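Local coordinates for cell divisionFtsK/SpoIIIE (Thermomonospora curvata, PDB 4NH0), which forms part of the ESX type VII secretion system as a three-FtsK-domain ATPase with weak intrinsic activity, and may act as its translocase subunit, at residues Val280-Asp285 against Arg322-Ala327; Phe765-Leu770 against Gly800-Leu805; Arg901-Val906 against Thr1137-Thr1142; Ala974-Ile979 against Glu1039-Val1044. All blocks are in the same frame, centred on the assembly; numbering follows the deposited sequence.

Interaction 1: residues Val280-Asp285 against Arg322-Ala327; sequences VPIGLD and RTLVLA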
loop_
_atom_site.group_PDB
_atom_site.type_symbol
_atom_site.label_atom_id
_atom_site.label_comp_id
_atom_site.label_asym_id
_atom_site.label_seq_id
_atom_site.Cartn_x
_atom_site.Cartn_y
_atom_site.Cartn_z
ATOM N N VAL A 280 -35.683 -35.490 20.715
ATOM C CA VAL A 280 -34.887 -36.702 20.580
ATOM C C VAL A 280 -34.541 -37.285 21.945
ATOM O O VAL A 280 -34.426 -36.551 22.925
ATOM C CB VAL A 280 -33.588 -36.433 19.796
ATOM C CG1 VAL A 280 -33.900 -36.113 18.344
ATOM C CG2 VAL A 280 -32.806 -35.302 20.440
ATOM N N PRO A 281 -34.386 -38.615 22.017
ATOM C CA PRO A 281 -33.970 -39.259 23.265
ATOM C C PRO A 281 -32.486 -39.046 23.540
ATOM O O PRO A 281 -31.684 -39.052 22.609
ATOM C CB PRO A 281 -34.275 -40.735 23.012
ATOM C CG PRO A 281 -34.151 -40.885 21.542
ATOM C CD PRO A 281 -34.668 -39.601 20.959
ATOM N N ILE A 282 -32.131 -38.857 24.806
ATOM C CA ILE A 282 -30.737 -38.664 25.184
ATOM C C ILE A 282 -30.252 -39.800 26.076
ATOM O O ILE A 282 -29.051 -39.967 26.282
ATOM C CB ILE A 282 -30.527 -37.326 25.913
ATOM C CG1 ILE A 282 -31.309 -37.304 27.226
ATOM C CG2 ILE A 282 -30.937 -36.166 25.023
ATOM C CD1 ILE A 282 -31.183 -36.006 27.991
ATOM N N GLY A 283 -31.191 -40.580 26.599
ATOM C CA GLY A 283 -30.859 -41.689 27.472
ATOM C C GLY A 283 -32.076 -42.299 28.138
ATOM O O GLY A 283 -33.209 -42.057 27.722
ATOM N N LEU A 284 -31.838 -43.090 29.179
ATOM C CA LEU A 284 -32.909 -43.776 29.894
ATOM C C LEU A 284 -33.031 -43.265 31.324
ATOM O O LEU A 284 -32.037 -42.871 31.928
ATOM C CB LEU A 284 -32.659 -45.284 29.899
ATOM C CG LEU A 284 -32.487 -45.951 28.536
ATOM C CD1 LEU A 284 -31.913 -47.347 28.693
ATOM C CD2 LEU A 284 -33.813 -46.000 27.801
ATOM N N ASP A 285 -34.245 -43.277 31.865
ATOM C CA ASP A 285 -34.447 -42.875 33.252
ATOM C C ASP A 285 -34.292 -44.068 34.189
ATOM O O ASP A 285 -33.732 -45.095 33.810
ATOM C CB ASP A 285 -35.819 -42.214 33.442
ATOM C CG ASP A 285 -36.978 -43.112 33.035
ATOM O OD1 ASP A 285 -36.786 -44.335 32.874
ATOM O OD2 ASP A 285 -38.099 -42.585 32.881
ATOM N N ARG A 322 -22.301 -34.523 21.933
ATOM C CA ARG A 322 -22.173 -35.261 20.683
ATOM C C ARG A 322 -23.435 -36.068 20.413
ATOM O O ARG A 322 -23.936 -36.100 19.291
ATOM C CB ARG A 322 -20.960 -36.190 20.724
ATOM C CG ARG A 322 -19.635 -35.473 20.878
ATOM C CD ARG A 322 -18.489 -36.457 21.030
ATOM N NE ARG A 322 -18.367 -37.341 19.875
ATOM C CZ ARG A 322 -17.615 -37.081 18.812
ATOM N NH1 ARG A 322 -16.914 -35.958 18.750
ATOM N NH2 ARG A 322 -17.563 -37.945 17.808
ATOM N N THR A 323 -23.941 -36.713 21.456
ATOM C CA THR A 323 -25.121 -37.559 21.344
ATOM C C THR A 323 -26.356 -36.747 20.973
ATOM O O THR A 323 -27.154 -37.168 20.139
ATOM C CB THR A 323 -25.387 -38.317 22.655
ATOM O OG1 THR A 323 -24.200 -39.008 23.058
ATOM C CG2 THR A 323 -26.514 -39.318 22.475
ATOM N N LEU A 324 -26.506 -35.580 21.591
ATOM C CA LEU A 324 -27.655 -34.722 21.330
ATOM C C LEU A 324 -27.669 -34.223 19.891
ATOM O O LEU A 324 -28.697 -34.272 19.220
ATOM C CB LEU A 324 -27.669 -33.534 22.290
ATOM C CG LEU A 324 -28.808 -32.536 22.072
ATOM C CD1 LEU A 324 -30.152 -33.235 22.163
ATOM C CD2 LEU A 324 -28.730 -31.395 23.070
ATOM N N VAL A 325 -26.521 -33.744 19.424
ATOM C CA VAL A 325 -26.403 -33.224 18.068
ATOM C C VAL A 325 -26.616 -34.320 17.027
ATOM O O VAL A 325 -27.393 -34.152 16.088
ATOM C CB VAL A 325 -25.029 -32.567 17.838
ATOM C CG1 VAL A 325 -24.825 -32.252 16.367
ATOM C CG2 VAL A 325 -24.900 -31.308 18.678
ATOM N N LEU A 326 -25.929 -35.444 17.204
ATOM C CA LEU A 326 -26.013 -36.549 16.256
ATOM C C LEU A 326 -27.427 -37.112 16.170
ATOM O O LEU A 326 -27.880 -37.505 15.096
ATOM C CB LEU A 326 -25.030 -37.657 16.638
ATOM C CG LEU A 326 -24.935 -38.824 15.656
ATOM C CD1 LEU A 326 -24.510 -38.325 14.289
ATOM C CD2 LEU A 326 -23.969 -39.882 16.164
ATOM N N ALA A 327 -28.122 -37.147 17.302
ATOM C CA ALA A 327 -29.497 -37.629 17.339
ATOM C C ALA A 327 -30.409 -36.715 16.534
ATOM O O ALA A 327 -31.221 -37.180 15.736
ATOM C CB ALA A 327 -29.987 -37.738 18.770
#
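In the first FtsK domain the helix that follows the predicted Walker A loop packs on the sheet, V280 and I282 of strand 279-284 meeting L324 and A327. Strand and helix run roughly antiparallel, at 153°, with their axes 8.5 Å apart. V280 touches the helix with CB and both methyls. CG2 meets L324 CD1 at 3.8 Å, the two side chains crossing at about a right angle, while V280 CB faces A327 CB at 4.0 Å. A chi1 of -68° sets V280 CG1 anti to its carbonyl carbon, and it comes 3.9 Å from A327 O, a carbonyl that accepts a hydrogen bond from T331 OG1. Two residues on, I282 lies alongside L324, both side chains pointing the same way, and I282 CG2 touches the same methyl, L324 CD1, at 4.2 Å. L324 CD1 is thus shared between alternate residues of the strand. L293 of the adjoining strand 290-294 touches both I282 and L324, and L251 touches A327 and T323. This buried, apolar contact joins the flank of a mixed sheet to the helix after the Walker A loop, a helix-on-sheet layer characteristic of P-loop NTPases of the FtsK/SpoIIIE family.

Interaction 2: residues Phe765-Leu770 against Gly800-Leu805; sequences FGDVFL and GIHVVL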
loop_
_atom_site.group_PDB
_atom_site.type_symbol
_atom_site.label_atom_id
_atom_site.label_comp_id
_atom_site.label_asym_id
_atom_site.label_seq_id
_atom_site.Cartn_x
_atom_site.Cartn_y
_atom_site.Cartn_z
ATOM N N PHE A 765 2.072 10.281 -22.799
ATOM C CA PHE A 765 1.811 9.699 -21.490
ATOM C C PHE A 765 0.325 9.443 -21.288
ATOM O O PHE A 765 -0.512 9.991 -22.003
ATOM C CB PHE A 765 2.321 10.617 -20.377
ATOM C CG PHE A 765 3.815 10.732 -20.312
ATOM C CD1 PHE A 765 4.561 9.818 -19.593
ATOM C CD2 PHE A 765 4.471 11.765 -20.956
ATOM C CE1 PHE A 765 5.932 9.925 -19.527
ATOM C CE2 PHE A 765 5.843 11.878 -20.890
ATOM C CZ PHE A 765 6.574 10.955 -20.177
ATOM N N GLY A 766 0.007 8.609 -20.306
ATOM C CA GLY A 766 -1.367 8.401 -19.889
ATOM C C GLY A 766 -1.536 8.907 -18.472
ATOM O O GLY A 766 -1.297 10.082 -18.196
ATOM N N ASP A 767 -1.948 8.023 -17.569
ATOM C CA ASP A 767 -1.977 8.346 -16.148
ATOM C C ASP A 767 -0.648 7.969 -15.513
ATOM O O ASP A 767 -0.296 6.794 -15.446
ATOM C CB ASP A 767 -3.125 7.626 -15.444
ATOM C CG ASP A 767 -4.464 8.282 -15.694
ATOM O OD1 ASP A 767 -5.113 7.945 -16.704
ATOM O OD2 ASP A 767 -4.871 9.134 -14.879
ATOM N N VAL A 768 0.089 8.972 -15.051
ATOM C CA VAL A 768 1.416 8.745 -14.496
ATOM C C VAL A 768 1.369 8.602 -12.981
ATOM O O VAL A 768 0.721 9.390 -12.294
ATOM C CB VAL A 768 2.373 9.884 -14.874
ATOM C CG1 VAL A 768 3.781 9.571 -14.408
ATOM C CG2 VAL A 768 2.353 10.096 -16.371
ATOM N N PHE A 769 2.054 7.587 -12.467
ATOM C CA PHE A 769 2.092 7.328 -11.035
ATOM C C PHE A 769 3.508 7.458 -10.488
ATOM O O PHE A 769 4.409 6.726 -10.894
ATOM C CB PHE A 769 1.539 5.937 -10.728
ATOM C CG PHE A 769 0.082 5.779 -11.048
ATOM C CD1 PHE A 769 -0.329 5.438 -12.325
ATOM C CD2 PHE A 769 -0.878 5.962 -10.071
ATOM C CE1 PHE A 769 -1.669 5.294 -12.620
ATOM C CE2 PHE A 769 -2.220 5.818 -10.362
ATOM C CZ PHE A 769 -2.615 5.483 -11.638
ATOM N N LEU A 770 3.698 8.399 -9.570
ATOM C CA LEU A 770 4.984 8.579 -8.907
ATOM C C LEU A 770 4.985 7.859 -7.565
ATOM O O LEU A 770 4.275 8.251 -6.641
ATOM C CB LEU A 770 5.291 10.063 -8.717
ATOM C CG LEU A 770 6.582 10.398 -7.971
ATOM C CD1 LEU A 770 7.788 9.904 -8.745
ATOM C CD2 LEU A 770 6.682 11.892 -7.720
ATOM N N GLY A 800 -3.925 14.078 -14.528
ATOM C CA GLY A 800 -3.535 12.685 -14.643
ATOM C C GLY A 800 -2.206 12.324 -14.011
ATOM O O GLY A 800 -1.592 11.323 -14.380
ATOM N N ILE A 801 -1.754 13.133 -13.061
ATOM C CA ILE A 801 -0.544 12.814 -12.315
ATOM C C ILE A 801 -0.913 12.378 -10.904
ATOM O O ILE A 801 -1.487 13.147 -10.136
ATOM C CB ILE A 801 0.432 14.005 -12.250
ATOM C CG1 ILE A 801 1.162 14.180 -13.583
ATOM C CG2 ILE A 801 1.459 13.790 -11.157
ATOM C CD1 ILE A 801 0.388 14.948 -14.624
ATOM N N HIS A 802 -0.593 11.132 -10.574
ATOM C CA HIS A 802 -0.908 10.586 -9.262
ATOM C C HIS A 802 0.358 10.379 -8.445
ATOM O O HIS A 802 1.411 10.057 -8.992
ATOM C CB HIS A 802 -1.652 9.255 -9.389
ATOM C CG HIS A 802 -2.808 9.287 -10.337
ATOM N ND1 HIS A 802 -4.119 9.257 -9.913
ATOM C CD2 HIS A 802 -2.853 9.329 -11.689
ATOM C CE1 HIS A 802 -4.920 9.288 -10.961
ATOM N NE2 HIS A 802 -4.177 9.333 -12.052
ATOM N N VAL A 803 0.251 10.564 -7.135
ATOM C CA VAL A 803 1.339 10.206 -6.237
ATOM C C VAL A 803 0.938 8.994 -5.407
ATOM O O VAL A 803 -0.198 8.889 -4.943
ATOM C CB VAL A 803 1.738 11.377 -5.306
ATOM C CG1 VAL A 803 2.335 12.517 -6.112
ATOM C CG2 VAL A 803 0.549 11.861 -4.496
ATOM N N VAL A 804 1.867 8.060 -5.252
ATOM C CA VAL A 804 1.650 6.902 -4.401
ATOM C C VAL A 804 2.752 6.864 -3.353
ATOM O O VAL A 804 3.842 6.350 -3.598
ATOM C CB VAL A 804 1.635 5.590 -5.202
ATOM C CG1 VAL A 804 1.372 4.411 -4.283
ATOM C CG2 VAL A 804 0.584 5.654 -6.298
ATOM N N LEU A 805 2.462 7.429 -2.187
ATOM C CA LEU A 805 3.475 7.622 -1.161
ATOM C C LEU A 805 3.286 6.672 0.013
ATOM O O LEU A 805 2.161 6.396 0.427
ATOM C CB LEU A 805 3.451 9.067 -0.671
ATOM C CG LEU A 805 3.458 10.115 -1.784
ATOM C CD1 LEU A 805 3.272 11.504 -1.211
ATOM C CD2 LEU A 805 4.743 10.031 -2.585
#
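H802 meets two side chains of the neighbouring strand at once, F769 over one ring face and D767 at the ring edge. The imidazole and the phenyl ring form an offset stack, with centroids 4.5 Å apart and planes at 16°; F769 CE2 lies toward the rim of the imidazole. In the imidazole plane, H802 NE2 donates to D767 OD2 at 2.9 Å, although the place of that oxygen is less certain. R752 makes a salt bridge with that same OD2, and H802 ND1 is bonded to G657 O. The parallel backbone ladder sets the register: V768 O accepts from H802 N, and H802 O from L770 N. Strand 689-694 extends the sheet beyond 767-772, and F691 meets the F769 ring, while 659-662 follows 801-807. On the face carrying V768, I801, L770 and V803, helix 719-742 covers the first two and helix 784-795 the last two.

Interaction 3: residues Arg901-Val906 against Thr1137-Thr1142; sequences RMLPNV and TRLIQT. With ATP (adenosine-5'-triphosphate), chain F.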
loop_
_atom_site.group_PDB
_atom_site.type_symbol
_atom_site.label_atom_id
_atom_site.label_comp_id
_atom_site.label_asym_id
_atom_site.label_seq_id
_atom_site.Cartn_x
_atom_site.Cartn_y
_atom_site.Cartn_z
ATOM N N ARG A 901 14.653 10.566 -18.856
ATOM C CA ARG A 901 15.854 11.081 -19.496
ATOM C C ARG A 901 16.696 11.835 -18.479
ATOM O O ARG A 901 16.164 12.542 -17.624
ATOM C CB ARG A 901 15.490 11.981 -20.675
ATOM C CG ARG A 901 14.455 13.034 -20.340
ATOM C CD ARG A 901 13.704 13.496 -21.571
ATOM N NE ARG A 901 12.640 14.431 -21.227
ATOM C CZ ARG A 901 12.722 15.746 -21.394
ATOM N NH1 ARG A 901 13.817 16.281 -21.914
ATOM N NH2 ARG A 901 11.706 16.525 -21.050
ATOM N N MET A 902 18.011 11.675 -18.566
ATOM C CA MET A 902 18.909 12.247 -17.573
ATOM C C MET A 902 20.046 13.032 -18.210
ATOM O O MET A 902 20.175 13.074 -19.432
ATOM C CB MET A 902 19.480 11.142 -16.686
ATOM C CG MET A 902 18.430 10.295 -15.996
ATOM S SD MET A 902 19.176 9.096 -14.887
ATOM C CE MET A 902 20.350 10.141 -14.036
ATOM N N LEU A 903 20.866 13.655 -17.370
ATOM C CA LEU A 903 22.043 14.371 -17.838
ATOM C C LEU A 903 23.014 13.410 -18.506
ATOM O O LEU A 903 23.427 12.419 -17.904
ATOM C CB LEU A 903 22.731 15.099 -16.684
ATOM C CG LEU A 903 22.080 16.391 -16.192
ATOM C CD1 LEU A 903 22.890 16.994 -15.058
ATOM C CD2 LEU A 903 21.946 17.379 -17.333
ATOM N N PRO A 904 23.377 13.699 -19.762
ATOM C CA PRO A 904 24.290 12.854 -20.535
ATOM C C PRO A 904 25.675 12.790 -19.909
ATOM O O PRO A 904 26.120 13.769 -19.314
ATOM C CB PRO A 904 24.347 13.551 -21.899
ATOM C CG PRO A 904 23.133 14.417 -21.946
ATOM C CD PRO A 904 22.904 14.854 -20.541
ATOM N N ASN A 905 26.341 11.647 -20.035
ATOM C CA ASN A 905 27.730 11.536 -19.616
ATOM C C ASN A 905 28.602 12.405 -20.509
ATOM O O ASN A 905 29.594 12.980 -20.066
ATOM C CB ASN A 905 28.199 10.081 -19.659
ATOM C CG ASN A 905 27.589 9.240 -18.556
ATOM O OD1 ASN A 905 27.368 9.721 -17.444
ATOM N ND2 ASN A 905 27.312 7.977 -18.859
ATOM N N VAL A 906 28.212 12.494 -21.776
ATOM C CA VAL A 906 28.876 13.369 -22.729
ATOM C C VAL A 906 27.842 14.117 -23.565
ATOM O O VAL A 906 27.004 13.510 -24.230
ATOM C CB VAL A 906 29.833 12.584 -23.652
ATOM C CG1 VAL A 906 29.194 11.282 -24.113
ATOM C CG2 VAL A 906 30.257 13.439 -24.835
ATOM N N THR A 1137 21.916 28.929 -7.741
ATOM C CA THR A 1137 22.724 27.746 -7.989
ATOM C C THR A 1137 21.913 26.710 -8.753
ATOM O O THR A 1137 20.735 26.499 -8.467
ATOM C CB THR A 1137 23.242 27.138 -6.675
ATOM O OG1 THR A 1137 23.901 28.153 -5.909
ATOM C CG2 THR A 1137 24.219 26.007 -6.948
ATOM N N ARG A 1138 22.546 26.069 -9.727
ATOM C CA ARG A 1138 21.853 25.134 -10.599
ATOM C C ARG A 1138 22.821 24.096 -11.152
ATOM O O ARG A 1138 23.869 24.443 -11.692
ATOM C CB ARG A 1138 21.175 25.892 -11.738
ATOM C CG ARG A 1138 20.117 25.113 -12.488
ATOM C CD ARG A 1138 19.690 25.879 -13.725
ATOM N NE ARG A 1138 20.041 27.292 -13.627
ATOM C CZ ARG A 1138 20.014 28.141 -14.648
ATOM N NH1 ARG A 1138 19.653 27.722 -15.853
ATOM N NH2 ARG A 1138 20.352 29.410 -14.467
ATOM N N LEU A 1139 22.472 22.822 -11.009
ATOM C CA LEU A 1139 23.314 21.745 -11.513
ATOM C C LEU A 1139 23.159 21.598 -13.021
ATOM O O LEU A 1139 22.059 21.365 -13.521
ATOM C CB LEU A 1139 22.978 20.427 -10.817
ATOM C CG LEU A 1139 23.773 19.208 -11.287
ATOM C CD1 LEU A 1139 25.256 19.417 -11.062
ATOM C CD2 LEU A 1139 23.296 17.952 -10.583
ATOM N N ILE A 1140 24.265 21.741 -13.745
ATOM C CA ILE A 1140 24.243 21.641 -15.200
ATOM C C ILE A 1140 25.280 20.654 -15.721
ATOM O O ILE A 1140 26.125 20.169 -14.973
ATOM C CB ILE A 1140 24.499 23.005 -15.870
ATOM C CG1 ILE A 1140 25.975 23.390 -15.752
ATOM C CG2 ILE A 1140 23.602 24.076 -15.276
ATOM C CD1 ILE A 1140 26.364 24.571 -16.607
ATOM N N GLN A 1141 25.204 20.366 -17.015
ATOM C CA GLN A 1141 26.196 19.540 -17.692
ATOM C C GLN A 1141 26.762 20.295 -18.886
ATOM O O GLN A 1141 26.028 20.647 -19.804
ATOM C CB GLN A 1141 25.582 18.215 -18.143
ATOM C CG GLN A 1141 26.475 17.403 -19.065
ATOM C CD GLN A 1141 27.575 16.675 -18.326
ATOM O OE1 GLN A 1141 27.441 16.361 -17.145
ATOM N NE2 GLN A 1141 28.672 16.403 -19.020
ATOM N N THR A 1142 28.064 20.553 -18.867
ATOM C CA THR A 1142 28.698 21.304 -19.943
ATOM C C THR A 1142 28.898 20.435 -21.178
ATOM O O THR A 1142 28.921 19.209 -21.090
ATOM C CB THR A 1142 30.051 21.887 -19.504
ATOM O OG1 THR A 1142 30.896 20.837 -19.023
ATOM C CG2 THR A 1142 29.851 22.908 -18.404
HETATM P PG ATP F . 43.807 19.375 -16.681
HETATM O O1G ATP F . 44.252 18.888 -18.038
HETATM O O2G ATP F . 44.309 18.550 -15.521
HETATM O O3G ATP F . 43.941 20.865 -16.494
HETATM P PB ATP F . 41.288 19.820 -17.792
HETATM O O1B ATP F . 42.158 20.471 -18.837
HETATM O O2B ATP F . 40.250 20.635 -17.072
HETATM O O3B ATP F . 42.218 19.128 -16.679
HETATM P PA ATP F . 40.106 18.649 -20.012
HETATM O O1A ATP F . 39.058 19.720 -20.176
HETATM O O2A ATP F . 41.371 18.721 -20.829
HETATM O O3A ATP F . 40.508 18.585 -18.457
HETATM O "O5'" ATP F . 39.412 17.221 -20.248
HETATM C "C5'" ATP F . 39.993 16.033 -19.720
HETATM C "C4'" ATP F . 39.093 14.866 -20.097
HETATM O "O4'" ATP F . 37.756 15.160 -19.692
HETATM C "C3'" ATP F . 39.078 14.651 -21.600
HETATM O "O3'" ATP F . 39.638 13.372 -21.911
HETATM C "C2'" ATP F . 37.624 14.693 -22.018
HETATM O "O2'" ATP F . 37.265 13.459 -22.645
HETATM C "C1'" ATP F . 36.826 14.877 -20.739
HETATM N N9 ATP F . 35.881 16.013 -20.885
HETATM C C8 ATP F . 36.226 17.311 -20.970
HETATM N N7 ATP F . 35.131 18.101 -21.096
HETATM C C5 ATP F . 34.052 17.300 -21.094
HETATM C C6 ATP F . 32.587 17.486 -21.192
HETATM N N6 ATP F . 32.045 18.720 -21.324
HETATM N N1 ATP F . 31.809 16.384 -21.149
HETATM C C2 ATP F . 32.336 15.154 -21.020
HETATM N N3 ATP F . 33.655 14.913 -20.925
HETATM C C4 ATP F . 34.552 15.926 -20.957
#
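Q1141 and L903 bury the most surface here, and P904 adds the next share. The aliphatic parts meet first: L903 CD2 packs on Q1141 CB at 3.8 Å, the two side chains sliding past each other in opposite directions, and L903 CD1 reaches toward L1139 CG. Q1141 CG stands anti to the backbone N (chi1 170°), and a bend at chi2, 78°, turns CD toward the 901-906 loop. There P904 O approaches the amide carbon, Q1141 CD, at 3.4 Å, a contact without a hydrogen bond. The polar ends of Q1141 are engaged by other residues: OE1 is bonded to R1127 NE, and NE2 makes a weak bond with Q1125 O. One residue further along the strand, T1142 O accepts from ATP N6 at 3.2 Å with an N-H...O angle of 168°, while N905 O lies 3.6 Å from ATP C2. Loop and strand together therefore line the adenine end of the third nucleotide site, whose ATP is also bonded to K954, E951 and N956. The chemistry implies a division of labour: loop and strand meet through the packing of Q1141 and L903, and a backbone carbonyl accepts from the exocyclic amine, consistent with recognition of adenine.

Interaction 4: residues Ala974-Ile979 against Glu1039-Val1044; sequences ARLIFI and ELFLVV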
loop_
_atom_site.group_PDB
_atom_site.type_symbol
_atom_site.label_atom_id
_atom_site.label_comp_id
_atom_site.label_asym_id
_atom_site.label_seq_id
_atom_site.Cartn_x
_atom_site.Cartn_y
_atom_site.Cartn_z
ATOM N N ALA A 974 35.062 42.071 -31.289
ATOM C CA ALA A 974 35.667 41.466 -30.108
ATOM C C ALA A 974 36.972 40.759 -30.452
ATOM O O ALA A 974 37.054 40.038 -31.445
ATOM C CB ALA A 974 34.699 40.495 -29.461
ATOM N N ARG A 975 37.992 40.967 -29.625
ATOM C CA ARG A 975 39.289 40.338 -29.840
ATOM C C ARG A 975 39.687 39.497 -28.632
ATOM O O ARG A 975 39.120 39.646 -27.552
ATOM C CB ARG A 975 40.356 41.394 -30.134
ATOM C CG ARG A 975 39.875 42.509 -31.049
ATOM C CD ARG A 975 41.033 43.270 -31.668
ATOM N NE ARG A 975 41.549 42.598 -32.857
ATOM C CZ ARG A 975 41.267 42.966 -34.103
ATOM N NH1 ARG A 975 40.474 44.004 -34.326
ATOM N NH2 ARG A 975 41.781 42.298 -35.126
ATOM N N LEU A 976 40.665 38.617 -28.819
ATOM C CA LEU A 976 41.043 37.664 -27.780
ATOM C C LEU A 976 42.511 37.759 -27.389
ATOM O O LEU A 976 43.372 38.036 -28.222
ATOM C CB LEU A 976 40.743 36.237 -28.240
ATOM C CG LEU A 976 39.314 35.899 -28.657
ATOM C CD1 LEU A 976 39.274 34.521 -29.283
ATOM C CD2 LEU A 976 38.386 35.960 -27.467
ATOM N N ILE A 977 42.785 37.525 -26.109
ATOM C CA ILE A 977 44.149 37.377 -25.614
ATOM C C ILE A 977 44.200 36.207 -24.641
ATOM O O ILE A 977 43.435 36.157 -23.679
ATOM C CB ILE A 977 44.656 38.652 -24.923
ATOM C CG1 ILE A 977 44.771 39.793 -25.931
ATOM C CG2 ILE A 977 46.005 38.400 -24.273
ATOM C CD1 ILE A 977 45.311 41.068 -25.350
ATOM N N PHE A 978 45.101 35.266 -24.894
ATOM C CA PHE A 978 45.141 34.028 -24.127
ATOM C C PHE A 978 46.320 33.956 -23.166
ATOM O O PHE A 978 47.429 34.378 -23.491
ATOM C CB PHE A 978 45.185 32.824 -25.071
ATOM C CG PHE A 978 43.963 32.678 -25.928
ATOM C CD1 PHE A 978 43.844 33.384 -27.114
ATOM C CD2 PHE A 978 42.935 31.833 -25.552
ATOM C CE1 PHE A 978 42.720 33.250 -27.904
ATOM C CE2 PHE A 978 41.810 31.695 -26.339
ATOM C CZ PHE A 978 41.702 32.405 -27.516
ATOM N N ILE A 979 46.066 33.417 -21.979
ATOM C CA ILE A 979 47.125 33.083 -21.037
ATOM C C ILE A 979 47.051 31.591 -20.746
ATOM O O ILE A 979 46.331 31.154 -19.849
ATOM C CB ILE A 979 47.015 33.882 -19.729
ATOM C CG1 ILE A 979 47.012 35.380 -20.023
ATOM C CG2 ILE A 979 48.163 33.533 -18.794
ATOM C CD1 ILE A 979 46.982 36.239 -18.787
ATOM N N GLU A 1039 35.684 44.880 -28.210
ATOM C CA GLU A 1039 35.752 44.476 -26.814
ATOM C C GLU A 1039 36.869 43.456 -26.643
ATOM O O GLU A 1039 37.227 42.761 -27.591
ATOM C CB GLU A 1039 34.417 43.896 -26.347
ATOM C CG GLU A 1039 33.273 44.894 -26.358
ATOM C CD GLU A 1039 31.994 44.318 -25.787
ATOM O OE1 GLU A 1039 31.965 43.105 -25.493
ATOM O OE2 GLU A 1039 31.016 45.078 -25.631
ATOM N N LEU A 1040 37.421 43.366 -25.439
ATOM C CA LEU A 1040 38.528 42.451 -25.195
ATOM C C LEU A 1040 38.126 41.309 -24.274
ATOM O O LEU A 1040 37.604 41.530 -23.183
ATOM C CB LEU A 1040 39.722 43.200 -24.603
ATOM C CG LEU A 1040 40.923 42.333 -24.225
ATOM C CD1 LEU A 1040 41.414 41.541 -25.425
ATOM C CD2 LEU A 1040 42.042 43.186 -23.656
ATOM N N PHE A 1041 38.371 40.086 -24.728
ATOM C CA PHE A 1041 38.123 38.902 -23.918
ATOM C C PHE A 1041 39.439 38.287 -23.469
ATOM O O PHE A 1041 40.172 37.710 -24.273
ATOM C CB PHE A 1041 37.299 37.875 -24.694
ATOM C CG PHE A 1041 35.859 38.257 -24.868
ATOM C CD1 PHE A 1041 35.456 39.018 -25.951
ATOM C CD2 PHE A 1041 34.908 37.848 -23.951
ATOM C CE1 PHE A 1041 34.130 39.368 -26.111
ATOM C CE2 PHE A 1041 33.582 38.195 -24.106
ATOM C CZ PHE A 1041 33.192 38.956 -25.188
ATOM N N LEU A 1042 39.739 38.417 -22.182
ATOM C CA LEU A 1042 40.956 37.847 -21.626
ATOM C C LEU A 1042 40.700 36.427 -21.140
ATOM O O LEU A 1042 40.106 36.219 -20.084
ATOM C CB LEU A 1042 41.486 38.716 -20.487
ATOM C CG LEU A 1042 42.794 38.253 -19.845
ATOM C CD1 LEU A 1042 43.890 38.157 -20.889
ATOM C CD2 LEU A 1042 43.199 39.198 -18.731
ATOM N N VAL A 1043 41.148 35.454 -21.923
ATOM C CA VAL A 1043 40.945 34.051 -21.591
ATOM C C VAL A 1043 42.148 33.491 -20.844
ATOM O O VAL A 1043 43.236 33.367 -21.404
ATOM C CB VAL A 1043 40.691 33.209 -22.852
ATOM C CG1 VAL A 1043 40.591 31.741 -22.494
ATOM C CG2 VAL A 1043 39.427 33.677 -23.552
ATOM N N VAL A 1044 41.944 33.155 -19.575
ATOM C CA VAL A 1044 43.023 32.650 -18.736
ATOM C C VAL A 1044 42.754 31.225 -18.269
ATOM O O VAL A 1044 41.793 30.970 -17.544
ATOM C CB VAL A 1044 43.241 33.547 -17.504
ATOM C CG1 VAL A 1044 44.383 33.012 -16.657
ATOM C CG2 VAL A 1044 43.516 34.976 -17.932
#
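Strands 974-979 and 1039-1044 run parallel, paired residue for residue from A974 with E1039 to I979 with V1044, their axes 4.7 Å apart and 26° out of line. Backbone bonds alternate between them, R975 N reaching E1039 O at 2.8 Å and I979 N reaching V1043 O at 2.9 Å. On the face of L976 and F978, L976 CD2 sits 3.5 Å from F1041 CB, A974 CB comes to the edge of the F1041 ring, and F978 lies alongside V1043, with CD2 nearest CB at 3.8 Å. H1073 stacks on the F1041 ring and binds E1039 OE1. On the other face, I977 CG1 meets L1040 CD1 at 3.8 Å, and L1042 CD1 touches I977 CG2, at 4.0 Å, and I979 CD1, which meets V1044 CG2. Helix 954-968, which starts in the P-loop, touches L976, F1041 and V1043; helix 1001-1017 covers I977. The chemistry is that of the hydrophobic parallel core of a P-loop domain: backbone bonds fix the register, and apolar side chains on both faces meet the helices.

How the interactions relate
The four contacts are spread along an elongated chain, and the centres of interactions 1 and 4 stand 114 Å apart. Interactions 2 and 4 are neighbouring, not corresponding, strand pairs: 1039-1045 matches 767-772, but its partner in interaction 4 lies on the side away from the P-loop strand. V804 and V1043 lie about 13 and 12 Å from bound ATP, side chain to ligand. Interaction 3 touches its ATP directly and encloses interaction 4 in sequence, their centres 28 Å apart on one sheet. It is also near interaction 2, about 7 Å between nearest atoms, and helix 719-742 touches both. Interaction 1 sits beside a predicted site, with L324 about 10 Å from K317 between side chains.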